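Local atomic coordinates of Pex protein (Anabaena sp. PCC 7120, PDB entry 2DQL), a protein that is associated with the cyanobacterial circadian clock and, as a winged-helix protein of the PadR-like family, probably binds DNA as a dimer. Residues 95-98 against 99-103; 2-5 against 6-10. One frame throughout, in Å; residues are numbered along the deposited sequence.

Contact 1 (95-98 against 99-103); sequences WQHQ and AEDLA
Trp95 holds the N-cap position of helix 96-112, and its O takes the first i to i+4 bond, from Ala99 N at 2.8 Å and nearly straight along the carbonyl. The small CB of Ala99 lets this turn lie close on Leu28 of helix 20-31. Gln96 O accepts from Glu100 N at 3.0 Å, while the two side chains cross at a slant, Glu100 OE2 lying 4.0 Å from Gln96 CG. This helix follows the two-stranded wing of the winged-helix fold and packs its apolar side, Ala99 and Leu102, on helix 20-31. On its polar side His97 has CG anti to the backbone N (chi1 -175°), which swings the ring along the helix until Asp101 CG lies 4.1 Å above one face, offset toward the rim, with carboxylate and ring 85° apart. A water donates to Glu100 OE1 (2.7 Å) and is weakly held by His97 ND1 (3.2 Å), while Asp101 OD1 forms a salt bridge with Arg104. Gln98 bends at chi2, which lays its NE2 3.5 Å from Leu102 CG; its amide is hydrogen-bonded to Tyr7 OH of the second subunit, and a second water weakly links Gln98 OE1 to Asp101 OD2.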
loop_
_atom_site.group_PDB
_atom_site.type_symbol
_atom_site.label_atom_id
_atom_site.label_comp_id
_atom_site.label_asym_id
_atom_site.label_seq_id
_atom_site.Cartn_x
_atom_site.Cartn_y
_atom_site.Cartn_z
ATOM N N TRP A 95 -11.073 -11.882 25.589
ATOM C CA TRP A 95 -10.977 -11.671 24.146
ATOM C C TRP A 95 -10.363 -12.870 23.435
ATOM O O TRP A 95 -10.098 -12.822 22.236
ATOM C CB TRP A 95 -10.136 -10.432 23.831
ATOM C CG TRP A 95 -10.939 -9.186 23.684
ATOM C CD1 TRP A 95 -11.516 -8.460 24.683
ATOM C CD2 TRP A 95 -11.268 -8.517 22.459
ATOM N NE1 TRP A 95 -12.184 -7.381 24.159
ATOM C CE2 TRP A 95 -12.052 -7.393 22.796
ATOM C CE3 TRP A 95 -10.981 -8.763 21.109
ATOM C CZ2 TRP A 95 -12.549 -6.505 21.833
ATOM C CZ3 TRP A 95 -11.478 -7.879 20.146
ATOM C CH2 TRP A 95 -12.255 -6.766 20.517
ATOM N N GLN A 96 -10.146 -13.947 24.178
ATOM C CA GLN A 96 -9.546 -15.154 23.628
ATOM C C GLN A 96 -10.198 -15.607 22.319
ATOM O O GLN A 96 -9.532 -15.712 21.289
ATOM C CB GLN A 96 -9.634 -16.286 24.653
ATOM C CG GLN A 96 -8.681 -17.443 24.411
ATOM C CD GLN A 96 -7.413 -17.329 25.240
ATOM O OE1 GLN A 96 -6.598 -16.428 25.038
ATOM N NE2 GLN A 96 -7.250 -18.240 26.192
ATOM N N HIS A 97 -11.500 -15.875 22.364
ATOM C CA HIS A 97 -12.227 -16.345 21.190
ATOM C C HIS A 97 -12.201 -15.368 20.018
ATOM O O HIS A 97 -11.936 -15.766 18.885
ATOM C CB HIS A 97 -13.682 -16.662 21.556
ATOM C CG HIS A 97 -14.463 -17.270 20.434
ATOM N ND1 HIS A 97 -14.200 -18.532 19.939
ATOM C CD2 HIS A 97 -15.483 -16.783 19.688
ATOM C CE1 HIS A 97 -15.021 -18.792 18.939
ATOM N NE2 HIS A 97 -15.811 -17.746 18.764
ATOM N N GLN A 98 -12.477 -14.096 20.285
ATOM C CA GLN A 98 -12.477 -13.096 19.221
ATOM C C GLN A 98 -11.086 -12.933 18.617
ATOM O O GLN A 98 -10.942 -12.799 17.401
ATOM C CB GLN A 98 -12.962 -11.743 19.744
ATOM C CG GLN A 98 -12.911 -10.643 18.691
ATOM C CD GLN A 98 -13.898 -10.868 17.560
ATOM O OE1 GLN A 98 -15.098 -10.627 17.711
ATOM N NE2 GLN A 98 -13.401 -11.342 16.423
ATOM N N ALA A 99 -10.062 -12.939 19.461
ATOM C CA ALA A 99 -8.701 -12.791 18.964
ATOM C C ALA A 99 -8.344 -13.968 18.059
ATOM O O ALA A 99 -7.625 -13.808 17.074
ATOM C CB ALA A 99 -7.715 -12.696 20.127
ATOM N N GLU A 100 -8.856 -15.152 18.383
ATOM C CA GLU A 100 -8.567 -16.324 17.569
ATOM C C GLU A 100 -9.252 -16.202 16.210
ATOM O O GLU A 100 -8.693 -16.617 15.193
ATOM C CB GLU A 100 -8.999 -17.596 18.310
ATOM C CG GLU A 100 -8.203 -17.783 19.601
ATOM C CD GLU A 100 -8.701 -18.906 20.494
ATOM O OE1 GLU A 100 -9.930 -19.112 20.582
ATOM O OE2 GLU A 100 -7.852 -19.565 21.133
ATOM N N ASP A 101 -10.449 -15.617 16.187
ATOM C CA ASP A 101 -11.164 -15.439 14.923
ATOM C C ASP A 101 -10.396 -14.460 14.037
ATOM O O ASP A 101 -10.245 -14.676 12.831
ATOM C CB ASP A 101 -12.584 -14.902 15.155
ATOM C CG ASP A 101 -13.501 -15.921 15.815
ATOM O OD1 ASP A 101 -13.370 -17.130 15.527
ATOM O OD2 ASP A 101 -14.367 -15.510 16.617
ATOM N N LEU A 102 -9.908 -13.379 14.640
ATOM C CA LEU A 102 -9.153 -12.382 13.893
ATOM C C LEU A 102 -7.803 -12.940 13.463
ATOM O O LEU A 102 -7.301 -12.621 12.384
ATOM C CB LEU A 102 -8.966 -11.119 14.742
ATOM C CG LEU A 102 -10.273 -10.386 15.062
ATOM C CD1 LEU A 102 -9.992 -9.194 15.945
ATOM C CD2 LEU A 102 -10.937 -9.939 13.763
ATOM N N ALA A 103 -7.215 -13.781 14.306
ATOM C CA ALA A 103 -5.928 -14.382 13.985
ATOM C C ALA A 103 -6.070 -15.261 12.744
ATOM O O ALA A 103 -5.164 -15.330 11.912
ATOM C CB ALA A 103 -5.426 -15.210 15.165
HETATM O O HOH W 1 -11.639 -20.167 18.831
HETATM O O HOH W 2 -16.638 -13.111 16.165
#

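Contact 2 (2-5 against 6-10); sequences KIED and IYQFF
The first turns of the N-terminal helix 3-11 form this contact, and Ile3 O receives two donors there: Tyr7 N lies in its carbonyl plane, whereas Ile6 N, at 3.0 Å, comes from above that plane. Over this turn Ile3 and Tyr7 run side by side in the same direction, the branch methyl CG2 of Ile3 resting 3.6 Å from Tyr7 CE2; on another flank Ile3 CD1 meets Ile6 CD1 at 4.2 Å. The Asp5 carboxylate accepts through OD2 from Lys2 N, just before the helix, at 2.9 Å; a short acidic side chain suits this place, since it can fold back to that main-chain N-H. Glu4 and Gln8, one turn apart, make the polar edge. Glu4 CG stands anti to the backbone N (chi1 180°) and the chain bends at chi2, which brings OE1 to 2.7 Å from Gln8 NE2; the bond is nearly straight (166°) and leaves in the plane of the amide. Were Gln8 replaced by an alanine, Glu4 OE1 would probably lose this donor and its carboxylate be freer to turn. The helix stands far from the body of its own chain and lies against the second subunit, where Ile6 packs on Cys25 and Phe9 on Val22, both of helix 20-31, Ile3 on Phe65 of helix 56-68, and Tyr7 OH is hydrogen-bonded to Gln98 of helix 96-112.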
loop_
_atom_site.group_PDB
_atom_site.type_symbol
_atom_site.label_atom_id
_atom_site.label_comp_id
_atom_site.label_asym_id
_atom_site.label_seq_id
_atom_site.Cartn_x
_atom_site.Cartn_y
_atom_site.Cartn_z
ATOM N N LYS A 2 14.531 7.875 -9.477
ATOM C CA LYS A 2 15.265 7.652 -10.713
ATOM C C LYS A 2 14.623 6.535 -11.531
ATOM O O LYS A 2 13.886 5.702 -10.999
ATOM C CB LYS A 2 16.726 7.304 -10.407
ATOM C CG LYS A 2 17.642 7.380 -11.623
ATOM C CD LYS A 2 17.698 8.800 -12.177
ATOM C CE LYS A 2 18.446 8.869 -13.507
ATOM N NZ LYS A 2 19.883 8.488 -13.396
ATOM N N ILE A 3 14.908 6.526 -12.828
ATOM C CA ILE A 3 14.357 5.522 -13.730
ATOM C C ILE A 3 14.675 4.101 -13.279
ATOM O O ILE A 3 13.829 3.213 -13.373
ATOM C CB ILE A 3 14.886 5.715 -15.171
ATOM C CG1 ILE A 3 14.453 7.083 -15.708
ATOM C CG2 ILE A 3 14.362 4.603 -16.077
ATOM C CD1 ILE A 3 12.954 7.241 -15.868
ATOM N N GLU A 4 15.893 3.883 -12.791
ATOM C CA GLU A 4 16.279 2.552 -12.343
ATOM C C GLU A 4 15.398 2.068 -11.192
ATOM O O GLU A 4 15.148 0.871 -11.063
ATOM C CB GLU A 4 17.750 2.529 -11.918
ATOM C CG GLU A 4 18.212 1.161 -11.433
ATOM C CD GLU A 4 17.995 0.066 -12.466
ATOM O OE1 GLU A 4 17.973 -1.119 -12.075
ATOM O OE2 GLU A 4 17.852 0.384 -13.667
ATOM N N ASP A 5 14.930 2.993 -10.362
ATOM C CA ASP A 5 14.068 2.634 -9.238
ATOM C C ASP A 5 12.748 2.073 -9.746
ATOM O O ASP A 5 12.124 1.232 -9.098
ATOM C CB ASP A 5 13.783 3.851 -8.359
ATOM C CG ASP A 5 15.033 4.401 -7.710
ATOM O OD1 ASP A 5 15.802 3.599 -7.140
ATOM O OD2 ASP A 5 15.240 5.630 -7.761
ATOM N N ILE A 6 12.317 2.555 -10.908
ATOM C CA ILE A 6 11.076 2.078 -11.495
ATOM C C ILE A 6 11.275 0.633 -11.937
ATOM O O ILE A 6 10.459 -0.237 -11.647
ATOM C CB ILE A 6 10.662 2.955 -12.697
ATOM C CG1 ILE A 6 10.415 4.387 -12.213
ATOM C CG2 ILE A 6 9.403 2.390 -13.353
ATOM C CD1 ILE A 6 10.148 5.377 -13.323
ATOM N N TYR A 7 12.374 0.370 -12.634
ATOM C CA TYR A 7 12.651 -0.987 -13.067
ATOM C C TYR A 7 12.796 -1.906 -11.854
ATOM O O TYR A 7 12.300 -3.025 -11.859
ATOM C CB TYR A 7 13.929 -1.025 -13.897
ATOM C CG TYR A 7 13.732 -0.555 -15.317
ATOM C CD1 TYR A 7 13.170 -1.395 -16.276
ATOM C CD2 TYR A 7 14.102 0.732 -15.700
ATOM C CE1 TYR A 7 12.987 -0.963 -17.593
ATOM C CE2 TYR A 7 13.923 1.172 -17.008
ATOM C CZ TYR A 7 13.368 0.322 -17.946
ATOM O OH TYR A 7 13.208 0.762 -19.241
ATOM N N GLN A 8 13.460 -1.420 -10.812
ATOM C CA GLN A 8 13.654 -2.221 -9.606
ATOM C C GLN A 8 12.339 -2.621 -8.939
ATOM O O GLN A 8 12.209 -3.730 -8.424
ATOM C CB GLN A 8 14.529 -1.466 -8.602
ATOM C CG GLN A 8 16.001 -1.427 -8.970
ATOM C CD GLN A 8 16.570 -2.813 -9.197
ATOM O OE1 GLN A 8 16.383 -3.716 -8.379
ATOM N NE2 GLN A 8 17.271 -2.990 -10.312
ATOM N N PHE A 9 11.360 -1.722 -8.955
ATOM C CA PHE A 9 10.067 -2.008 -8.343
ATOM C C PHE A 9 9.416 -3.251 -8.946
ATOM O O PHE A 9 8.811 -4.053 -8.238
ATOM C CB PHE A 9 9.119 -0.819 -8.517
ATOM C CG PHE A 9 7.759 -1.049 -7.933
ATOM C CD1 PHE A 9 7.530 -0.844 -6.579
ATOM C CD2 PHE A 9 6.720 -1.521 -8.727
ATOM C CE1 PHE A 9 6.280 -1.109 -6.019
ATOM C CE2 PHE A 9 5.470 -1.791 -8.176
ATOM C CZ PHE A 9 5.252 -1.585 -6.818
ATOM N N PHE A 10 9.541 -3.409 -10.259
ATOM C CA PHE A 10 8.943 -4.546 -10.946
ATOM C C PHE A 10 9.793 -5.812 -10.898
ATOM O O PHE A 10 9.269 -6.912 -10.742
ATOM C CB PHE A 10 8.666 -4.174 -12.409
ATOM C CG PHE A 10 7.627 -3.103 -12.571
ATOM C CD1 PHE A 10 6.271 -3.416 -12.520
ATOM C CD2 PHE A 10 8.003 -1.777 -12.740
ATOM C CE1 PHE A 10 5.305 -2.419 -12.633
ATOM C CE2 PHE A 10 7.043 -0.771 -12.854
ATOM C CZ PHE A 10 5.689 -1.095 -12.800
#

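How the contacts relate
Within one chain the two contacts are far apart: their centres are 40 Å from each other, their nearest atoms about 25 Å, and they lie on opposite sides of the chain's centre. Contact 2 comes first in sequence, on an arm-like helix, and contact 1 near the end, on the helix after the wing. The dimer brings them together, because helix 3-11 of one subunit meets Gln98, Asp101 and Leu102 on helix 96-112 of the other. The joint is the hydrogen bond between Tyr7 of contact 2 and Gln98 of the partner chain's contact 1. Such an exchange of N-terminal helices ties the two subunits together.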